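Local coordinates for protein CurD (Moorea producens 3L, PDB 5KP7) that probably acts as a hydroxymethylglutaryl-CoA synthase-like acyltransferase, with 4'-phosphopantetheine bound in its pocket, at residues Val418-Leu430 / Lys434-Val443. The protein carries 3 engineered substitutions. Numbering follows the deposited sequence.
Sequences VWKKIAGKGRLVL and KEFHRKYEWV. With SO4 (sulfate ion), chain C.
The indole of W442 takes the methyl CD1 of L428 on one face, CD1 standing 3.6 Å from the centroid of the five-membered ring and 15° off its normal, a CH-pi contact; the carbonyl O of G426 lies at the indole edge. Y440 repeats the theme with L430, whose CD1 sits over one face of the phenol, while the O of V429 approaches the ring edge. With CG of L428 anti to the backbone N (chi1 -162°), its methyls part, CD1 onto W442 and CD2 to within 3.6 Å of Y440 CB. W442 and Y440 share one face of the hairpin of strands 428-434 and 437-442, with V429 and E441 on the other. Both couples, non-hydrogen-bonded pairs of a hairpin closed by the type I' turn K434-H437, illustrate how such pairs can lay an aliphatic branch on an aromatic face.

V429 and E441 exchange two backbone bonds, V429 N to E441 O and E441 N to V429 O, both 2.9 Å. At the chain end, V443 N reaches R427 O at 2.8 Å. In the C-terminal carboxylate, V443 O accepts G424 N at 2.7 Å on an in-plane lone pair, almost straight at 175°, while OXT receives R427 N and, weakly, G426 N. V443 is thereby pinned to the turn and loop leading from helix 416-422 to strand 428-434. V443 CG2 packs against I422 CG2 (3.7 Å), and the valine abuts W419, which stacks on Y412.

Near the turn, K434 and K439 hydrogen-bond a sulfate, probably carried in from the crystallisation solution. Helix 75-89 packs against the face bearing L428, Y440 and W442; D74, just before it, hydrogen-bonds Y440 OH and forms a salt bridge with R438. Y122 of helix 115-123 touches L428, and strand 408-409 flanks strand 428-434 on its other side.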
ATOM      1  N   VAL A 418     -15.581 -15.036 -15.550  1.00 37.43           N
ATOM      2  CA  VAL A 418     -14.414 -14.189 -15.356  1.00 36.71           C
ATOM      3  C   VAL A 418     -13.705 -14.071 -16.686  1.00 36.26           C
ATOM      4  O   VAL A 418     -13.292 -12.984 -17.053  1.00 36.57           O
ATOM      5  CB  VAL A 418     -13.434 -14.727 -14.287  1.00 35.30           C
ATOM      6  CG1 VAL A 418     -12.188 -13.844 -14.203  1.00 34.32           C
ATOM      7  CG2 VAL A 418     -14.110 -14.823 -12.926  1.00 36.15           C
ATOM      8  N   TRP A 419     -13.584 -15.175 -17.415  1.00 35.89           N
ATOM      9  CA  TRP A 419     -12.881 -15.138 -18.683  1.00 36.19           C
ATOM     10  C   TRP A 419     -13.549 -14.201 -19.686  1.00 39.24           C
ATOM     11  O   TRP A 419     -12.863 -13.458 -20.394  1.00 38.91           O
ATOM     12  CB  TRP A 419     -12.741 -16.540 -19.291  1.00 35.19           C
ATOM     13  CG  TRP A 419     -11.776 -16.543 -20.420  1.00 34.25           C
ATOM     14  CD1 TRP A 419     -12.064 -16.604 -21.742  1.00 35.19           C
ATOM     15  CD2 TRP A 419     -10.364 -16.408 -20.322  1.00 32.57           C
ATOM     16  NE1 TRP A 419     -10.921 -16.578 -22.481  1.00 34.06           N
ATOM     17  CE2 TRP A 419      -9.855 -16.437 -21.636  1.00 33.06           C
ATOM     18  CE3 TRP A 419      -9.473 -16.293 -19.248  1.00 31.37           C
ATOM     19  CZ2 TRP A 419      -8.500 -16.357 -21.913  1.00 31.83           C
ATOM     20  CZ3 TRP A 419      -8.125 -16.207 -19.519  1.00 30.38           C
ATOM     21  CH2 TRP A 419      -7.651 -16.241 -20.844  1.00 30.68           C
ATOM     22  N   LYS A 420     -14.879 -14.229 -19.718  1.00 42.41           N
ATOM     23  CA  LYS A 420     -15.644 -13.370 -20.629  1.00 46.11           C
ATOM     24  C   LYS A 420     -15.314 -11.885 -20.424  1.00 47.35           C
ATOM     25  O   LYS A 420     -15.317 -11.129 -21.389  1.00 49.98           O
ATOM     26  CB  LYS A 420     -17.153 -13.644 -20.516  1.00 48.03           C
ATOM     27  CG  LYS A 420     -17.927 -13.254 -21.755  1.00 50.96           C
ATOM     28  CD  LYS A 420     -19.378 -13.679 -21.655  1.00 53.38           C
ATOM     29  CE  LYS A 420     -20.198 -13.079 -22.788  1.00 55.93           C
ATOM     30  NZ  LYS A 420     -21.649 -13.185 -22.514  1.00 58.38           N
ATOM     31  N   LYS A 421     -14.999 -11.485 -19.190  1.00 47.74           N
ATOM     32  CA  LYS A 421     -14.560 -10.117 -18.874  1.00 48.51           C
ATOM     33  C   LYS A 421     -13.137  -9.782 -19.367  1.00 48.98           C
ATOM     34  O   LYS A 421     -12.866  -8.630 -19.685  1.00 52.69           O
ATOM     35  CB  LYS A 421     -14.619  -9.861 -17.357  1.00 48.10           C
ATOM     36  CG  LYS A 421     -16.019  -9.743 -16.770  1.00 49.89           C
ATOM     37  CD  LYS A 421     -16.600  -8.366 -17.037  1.00 51.12           C
ATOM     38  CE  LYS A 421     -17.606  -7.960 -15.986  1.00 52.45           C
ATOM     39  NZ  LYS A 421     -17.940  -6.535 -16.181  1.00 53.92           N
ATOM     40  N   ILE A 422     -12.249 -10.775 -19.414  1.00 46.28           N
ATOM     41  CA  ILE A 422     -10.841 -10.605 -19.816  1.00 45.03           C
ATOM     42  C   ILE A 422     -10.658 -10.705 -21.339  1.00 44.89           C
ATOM     43  O   ILE A 422      -9.927  -9.911 -21.932  1.00 45.62           O
ATOM     44  CB  ILE A 422      -9.957 -11.676 -19.108  1.00 43.54           C
ATOM     45  CG1 ILE A 422     -10.041 -11.499 -17.593  1.00 43.46           C
ATOM     46  CG2 ILE A 422      -8.489 -11.595 -19.528  1.00 42.85           C
ATOM     47  CD1 ILE A 422      -9.355 -12.605 -16.813  1.00 41.96           C
ATOM     48  N   ALA A 423     -11.309 -11.685 -21.963  1.00 45.00           N
ATOM     49  CA  ALA A 423     -11.059 -12.029 -23.374  1.00 44.52           C
ATOM     50  C   ALA A 423     -11.400 -10.873 -24.295  1.00 44.82           C
ATOM     51  O   ALA A 423     -12.510 -10.348 -24.235  1.00 46.70           O
ATOM     52  CB  ALA A 423     -11.871 -13.261 -23.783  1.00 45.57           C
ATOM     53  N   GLY A 424     -10.476 -10.522 -25.180  1.00 42.83           N
ATOM     54  CA  GLY A 424     -10.703  -9.464 -26.167  1.00 43.36           C
ATOM     55  C   GLY A 424     -10.233  -8.101 -25.706  1.00 42.33           C
ATOM     56  O   GLY A 424     -10.350  -7.138 -26.447  1.00 43.21           O
ATOM     57  N   LYS A 425      -9.664  -8.003 -24.502  1.00 40.50           N
ATOM     58  CA  LYS A 425      -9.227  -6.706 -23.978  1.00 40.22           C
ATOM     59  C   LYS A 425      -7.740  -6.420 -24.133  1.00 37.87           C
ATOM     60  O   LYS A 425      -7.291  -5.370 -23.741  1.00 38.34           O
ATOM     61  CB  LYS A 425      -9.619  -6.588 -22.520  1.00 41.42           C
ATOM     62  CG  LYS A 425     -11.124  -6.470 -22.331  1.00 44.83           C
ATOM     63  CD  LYS A 425     -11.422  -6.032 -20.907  1.00 46.43           C
ATOM     64  CE  LYS A 425     -12.868  -5.606 -20.726  1.00 49.31           C
ATOM     65  NZ  LYS A 425     -13.854  -6.428 -21.480  1.00 51.38           N
ATOM     66  N   GLY A 426      -6.975  -7.343 -24.696  1.00 35.73           N
ATOM     67  CA  GLY A 426      -5.548  -7.148 -24.847  1.00 33.91           C
ATOM     68  C   GLY A 426      -4.814  -7.237 -23.515  1.00 31.57           C
ATOM     69  O   GLY A 426      -3.916  -6.453 -23.257  1.00 30.95           O
ATOM     70  N   ARG A 427      -5.215  -8.231 -22.727  1.00 30.48           N
ATOM     71  CA  ARG A 427      -4.663  -8.526 -21.394  0.50 29.04           C
ATOM     72  C   ARG A 427      -3.623  -9.610 -21.481  1.00 27.40           C
ATOM     73  O   ARG A 427      -3.840 -10.605 -22.191  1.00 27.63           O
ATOM     74  CB  ARG A 427      -5.764  -9.092 -20.501  0.50 29.92           C
ATOM     75  CG  ARG A 427      -6.828  -8.108 -20.095  0.50 31.91           C
ATOM     76  CD  ARG A 427      -6.441  -7.350 -18.839  0.50 31.91           C
ATOM     77  NE  ARG A 427      -7.548  -6.503 -18.493  0.50 33.82           N
ATOM     78  CZ  ARG A 427      -8.502  -6.816 -17.626  0.50 34.63           C
ATOM     79  NH1 ARG A 427      -8.446  -7.946 -16.935  0.50 33.68           N
ATOM     80  NH2 ARG A 427      -9.495  -5.973 -17.433  0.50 36.39           N
ATOM     81  N   LEU A 428      -2.537  -9.479 -20.721  1.00 24.90           N
ATOM     82  CA  LEU A 428      -1.614 -10.572 -20.573  1.00 23.58           C
ATOM     83  C   LEU A 428      -2.065 -11.489 -19.421  1.00 22.67           C
ATOM     84  O   LEU A 428      -2.451 -11.016 -18.330  1.00 22.18           O
ATOM     85  CB  LEU A 428      -0.186 -10.058 -20.348  1.00 23.01           C
ATOM     86  CG  LEU A 428       0.902 -11.097 -20.613  1.00 22.45           C
ATOM     87  CD1 LEU A 428       1.088 -11.289 -22.111  1.00 23.01           C
ATOM     88  CD2 LEU A 428       2.203 -10.754 -19.927  1.00 21.90           C
ATOM     89  N   VAL A 429      -1.973 -12.789 -19.670  1.00 22.28           N
ATOM     90  CA  VAL A 429      -2.223 -13.817 -18.663  1.00 21.98           C
ATOM     91  C   VAL A 429      -1.065 -14.823 -18.642  1.00 21.51           C
ATOM     92  O   VAL A 429      -0.304 -14.948 -19.629  1.00 21.89           O
ATOM     93  CB  VAL A 429      -3.591 -14.544 -18.839  1.00 22.66           C
ATOM     94  CG1 VAL A 429      -4.735 -13.560 -18.712  1.00 23.44           C
ATOM     95  CG2 VAL A 429      -3.663 -15.286 -20.143  1.00 23.25           C
ATOM     96  N   LEU A 430      -0.966 -15.539 -17.525  1.00 21.29           N
ATOM     97  CA  LEU A 430      -0.046 -16.671 -17.382  1.00 21.50           C
ATOM     98  C   LEU A 430      -0.671 -17.915 -17.994  1.00 22.48           C
ATOM     99  O   LEU A 430      -1.688 -18.419 -17.496  1.00 22.24           O
ATOM    100  CB  LEU A 430       0.303 -16.930 -15.890  1.00 21.43           C
ATOM    101  CG  LEU A 430       1.218 -18.113 -15.567  1.00 21.40           C
ATOM    102  CD1 LEU A 430       2.638 -17.910 -16.090  1.00 21.68           C
ATOM    103  CD2 LEU A 430       1.191 -18.381 -14.075  1.00 22.08           C
ATOM    104  N   LYS A 434       6.697 -24.149 -17.723  1.00 24.14           N
ATOM    105  CA  LYS A 434       7.283 -25.351 -18.331  1.00 26.19           C
ATOM    106  C   LYS A 434       8.740 -25.392 -17.968  1.00 25.69           C
ATOM    107  O   LYS A 434       9.513 -24.516 -18.338  1.00 24.73           O
ATOM    108  CB  LYS A 434       7.067 -25.335 -19.839  1.00 28.71           C
ATOM    109  CG  LYS A 434       7.406 -26.688 -20.452  1.00 31.45           C
ATOM    110  CD  LYS A 434       6.856 -26.856 -21.861  1.00 35.61           C
ATOM    111  CE  LYS A 434       7.452 -25.872 -22.824  1.00 37.41           C
ATOM    112  NZ  LYS A 434       7.115 -26.306 -24.218  1.00 39.18           N
ATOM    113  N   GLU A 435       9.099 -26.362 -17.139  1.00 26.14           N
ATOM    114  CA  GLU A 435      10.458 -26.461 -16.600  1.00 27.26           C
ATOM    115  C   GLU A 435      10.927 -25.124 -16.019  1.00 25.82           C
ATOM    116  O   GLU A 435      12.006 -24.621 -16.328  1.00 25.31           O
ATOM    117  CB  GLU A 435      11.434 -27.019 -17.651  1.00 30.05           C
ATOM    118  CG  GLU A 435      11.053 -28.422 -18.106  1.00 33.28           C
ATOM    119  CD  GLU A 435      11.067 -29.419 -16.952  1.00 35.92           C
ATOM    120  OE1 GLU A 435      12.150 -29.625 -16.391  1.00 39.17           O
ATOM    121  OE2 GLU A 435      10.011 -30.026 -16.641  1.00 38.79           O
ATOM    122  N   PHE A 436      10.071 -24.586 -15.147  1.00 24.44           N
ATOM    123  CA  PHE A 436      10.253 -23.288 -14.463  1.00 23.71           C
ATOM    124  C   PHE A 436      10.136 -22.054 -15.340  1.00 23.54           C
ATOM    125  O   PHE A 436      10.086 -20.934 -14.786  1.00 23.45           O
ATOM    126  CB  PHE A 436      11.576 -23.232 -13.682  1.00 24.34           C
ATOM    127  CG  PHE A 436      11.771 -24.352 -12.718  1.00 24.54           C
ATOM    128  CD1 PHE A 436      10.955 -24.478 -11.607  1.00 24.30           C
ATOM    129  CD2 PHE A 436      12.799 -25.273 -12.890  1.00 25.66           C
ATOM    130  CE1 PHE A 436      11.158 -25.499 -10.704  1.00 24.75           C
ATOM    131  CE2 PHE A 436      13.024 -26.277 -11.967  1.00 26.07           C
ATOM    132  CZ  PHE A 436      12.198 -26.401 -10.876  1.00 25.84           C
ATOM    133  N   HIS A 437      10.040 -22.200 -16.657  1.00 23.39           N
ATOM    134  CA  HIS A 437       9.923 -21.054 -17.559  1.00 23.56           C
ATOM    135  C   HIS A 437       8.479 -20.637 -17.654  1.00 22.74           C
ATOM    136  O   HIS A 437       7.612 -21.453 -18.024  1.00 22.44           O
ATOM    137  CB  HIS A 437      10.435 -21.412 -18.962  1.00 25.08           C
ATOM    138  CG  HIS A 437      10.590 -20.230 -19.869  1.00 26.07           C
ATOM    139  ND1 HIS A 437      10.529 -20.342 -21.244  1.00 28.88           N
ATOM    140  CD2 HIS A 437      10.878 -18.933 -19.619  1.00 26.54           C
ATOM    141  CE1 HIS A 437      10.744 -19.159 -21.804  1.00 28.67           C
ATOM    142  NE2 HIS A 437      10.974 -18.291 -20.840  1.00 27.51           N
ATOM    143  N   ARG A 438       8.191 -19.388 -17.284  1.00 22.08           N
ATOM    144  CA  ARG A 438       6.807 -18.895 -17.334  1.00 22.18           C
ATOM    145  C   ARG A 438       6.490 -18.421 -18.735  1.00 23.07           C
ATOM    146  O   ARG A 438       7.278 -17.701 -19.357  1.00 23.75           O
ATOM    147  CB  ARG A 438       6.576 -17.797 -16.296  1.00 21.99           C
ATOM    148  CG  ARG A 438       6.883 -18.273 -14.907  1.00 22.05           C
ATOM    149  CD  ARG A 438       6.135 -17.515 -13.818  1.00 22.78           C
ATOM    150  NE  ARG A 438       6.364 -18.184 -12.530  1.00 22.94           N
ATOM    151  CZ  ARG A 438       5.579 -18.106 -11.482  1.00 23.53           C
ATOM    152  NH1 ARG A 438       4.466 -17.380 -11.505  1.00 23.11           N
ATOM    153  NH2 ARG A 438       5.901 -18.796 -10.383  1.00 24.42           N
ATOM    154  N   LYS A 439       5.339 -18.858 -19.235  1.00 23.71           N
ATOM    155  CA  LYS A 439       4.872 -18.506 -20.573  1.00 25.24           C
ATOM    156  C   LYS A 439       3.601 -17.704 -20.415  1.00 23.76           C
ATOM    157  O   LYS A 439       2.685 -18.143 -19.706  1.00 23.40           O
ATOM    158  CB  LYS A 439       4.577 -19.747 -21.381  1.00 27.79           C
ATOM    159  CG  LYS A 439       5.561 -20.879 -21.199  1.00 31.06           C
ATOM    160  CD  LYS A 439       6.930 -20.741 -21.802  1.00 33.84           C
ATOM    161  CE  LYS A 439       7.615 -22.130 -21.691  1.00 36.17           C
ATOM    162  NZ  LYS A 439       8.883 -22.523 -22.428  1.00 37.07           N
ATOM    163  N   TYR A 440       3.545 -16.577 -21.118  1.00 23.19           N
ATOM    164  CA  TYR A 440       2.419 -15.659 -21.061  1.00 22.92           C
ATOM    165  C   TYR A 440       1.754 -15.513 -22.422  1.00 24.09           C
ATOM    166  O   TYR A 440       2.373 -15.801 -23.478  1.00 24.80           O
ATOM    167  CB  TYR A 440       2.851 -14.291 -20.497  1.00 22.18           C
ATOM    168  CG  TYR A 440       3.491 -14.405 -19.139  1.00 21.13           C
ATOM    169  CD1 TYR A 440       4.839 -14.679 -19.011  1.00 20.67           C
ATOM    170  CD2 TYR A 440       2.725 -14.295 -17.945  1.00 20.42           C
ATOM    171  CE1 TYR A 440       5.424 -14.815 -17.759  1.00 20.30           C
ATOM    172  CE2 TYR A 440       3.309 -14.421 -16.690  1.00 20.12           C
ATOM    173  CZ  TYR A 440       4.653 -14.687 -16.594  1.00 19.85           C
ATOM    174  OH  TYR A 440       5.228 -14.843 -15.366  1.00 19.77           O
ATOM    175  N   GLU A 441       0.500 -15.079 -22.407  1.00 24.42           N
ATOM    176  CA  GLU A 441      -0.317 -14.965 -23.638  1.00 26.40           C
ATOM    177  C   GLU A 441      -1.151 -13.691 -23.563  1.00 26.55           C
ATOM    178  O   GLU A 441      -1.716 -13.372 -22.522  1.00 24.88           O
ATOM    179  CB  GLU A 441      -1.260 -16.186 -23.754  1.00 27.60           C
ATOM    180  CG  GLU A 441      -2.087 -16.249 -24.997  1.00 30.20           C
ATOM    181  CD  GLU A 441      -2.902 -17.532 -25.142  1.00 31.26           C
ATOM    182  OE1 GLU A 441      -2.910 -18.410 -24.244  1.00 30.22           O
ATOM    183  OE2 GLU A 441      -3.564 -17.632 -26.178  1.00 34.65           O
ATOM    184  N   TRP A 442      -1.267 -13.009 -24.708  1.00 27.73           N
ATOM    185  CA  TRP A 442      -2.171 -11.891 -24.866  1.00 28.61           C
ATOM    186  C   TRP A 442      -3.535 -12.447 -25.245  1.00 29.58           C
ATOM    187  O   TRP A 442      -3.657 -13.181 -26.229  1.00 30.40           O
ATOM    188  CB  TRP A 442      -1.654 -10.962 -25.951  1.00 30.10           C
ATOM    189  CG  TRP A 442      -0.354 -10.316 -25.641  1.00 29.99           C
ATOM    190  CD1 TRP A 442       0.863 -10.642 -26.159  1.00 30.18           C
ATOM    191  CD2 TRP A 442      -0.141  -9.203 -24.779  1.00 29.66           C
ATOM    192  NE1 TRP A 442       1.821  -9.819 -25.650  1.00 30.09           N
ATOM    193  CE2 TRP A 442       1.241  -8.919 -24.802  1.00 29.76           C
ATOM    194  CE3 TRP A 442      -0.972  -8.431 -23.961  1.00 29.74           C
ATOM    195  CZ2 TRP A 442       1.797  -7.876 -24.074  1.00 29.17           C
ATOM    196  CZ3 TRP A 442      -0.412  -7.392 -23.241  1.00 29.75           C
ATOM    197  CH2 TRP A 442       0.975  -7.134 -23.297  1.00 29.04           C
ATOM    198  N   VAL A 443      -4.563 -12.098 -24.501  1.00 29.63           N
ATOM    199  CA  VAL A 443      -5.903 -12.643 -24.733  1.00 31.17           C
ATOM    200  C   VAL A 443      -6.945 -11.539 -24.886  1.00 32.77           C
ATOM    201  O   VAL A 443      -8.078 -11.806 -25.324  1.00 34.29           O
ATOM    202  CB  VAL A 443      -6.294 -13.653 -23.638  1.00 30.47           C
ATOM    203  CG1 VAL A 443      -5.285 -14.788 -23.597  1.00 29.71           C
ATOM    204  CG2 VAL A 443      -6.392 -12.989 -22.270  1.00 30.13           C
ATOM    205  OXT VAL A 443      -6.663 -10.360 -24.610  1.00 32.76           O
TER
HETATM  206  S   SO4 C 501       8.562 -23.614 -25.778  1.00 81.68           S
HETATM  207  O1  SO4 C 501       8.718 -23.433 -27.241  1.00 83.57           O
HETATM  208  O2  SO4 C 501       9.164 -24.904 -25.373  1.00 80.64           O
HETATM  209  O3  SO4 C 501       9.241 -22.501 -25.077  1.00 84.83           O
HETATM  210  O4  SO4 C 501       7.122 -23.605 -25.426  1.00 83.26           O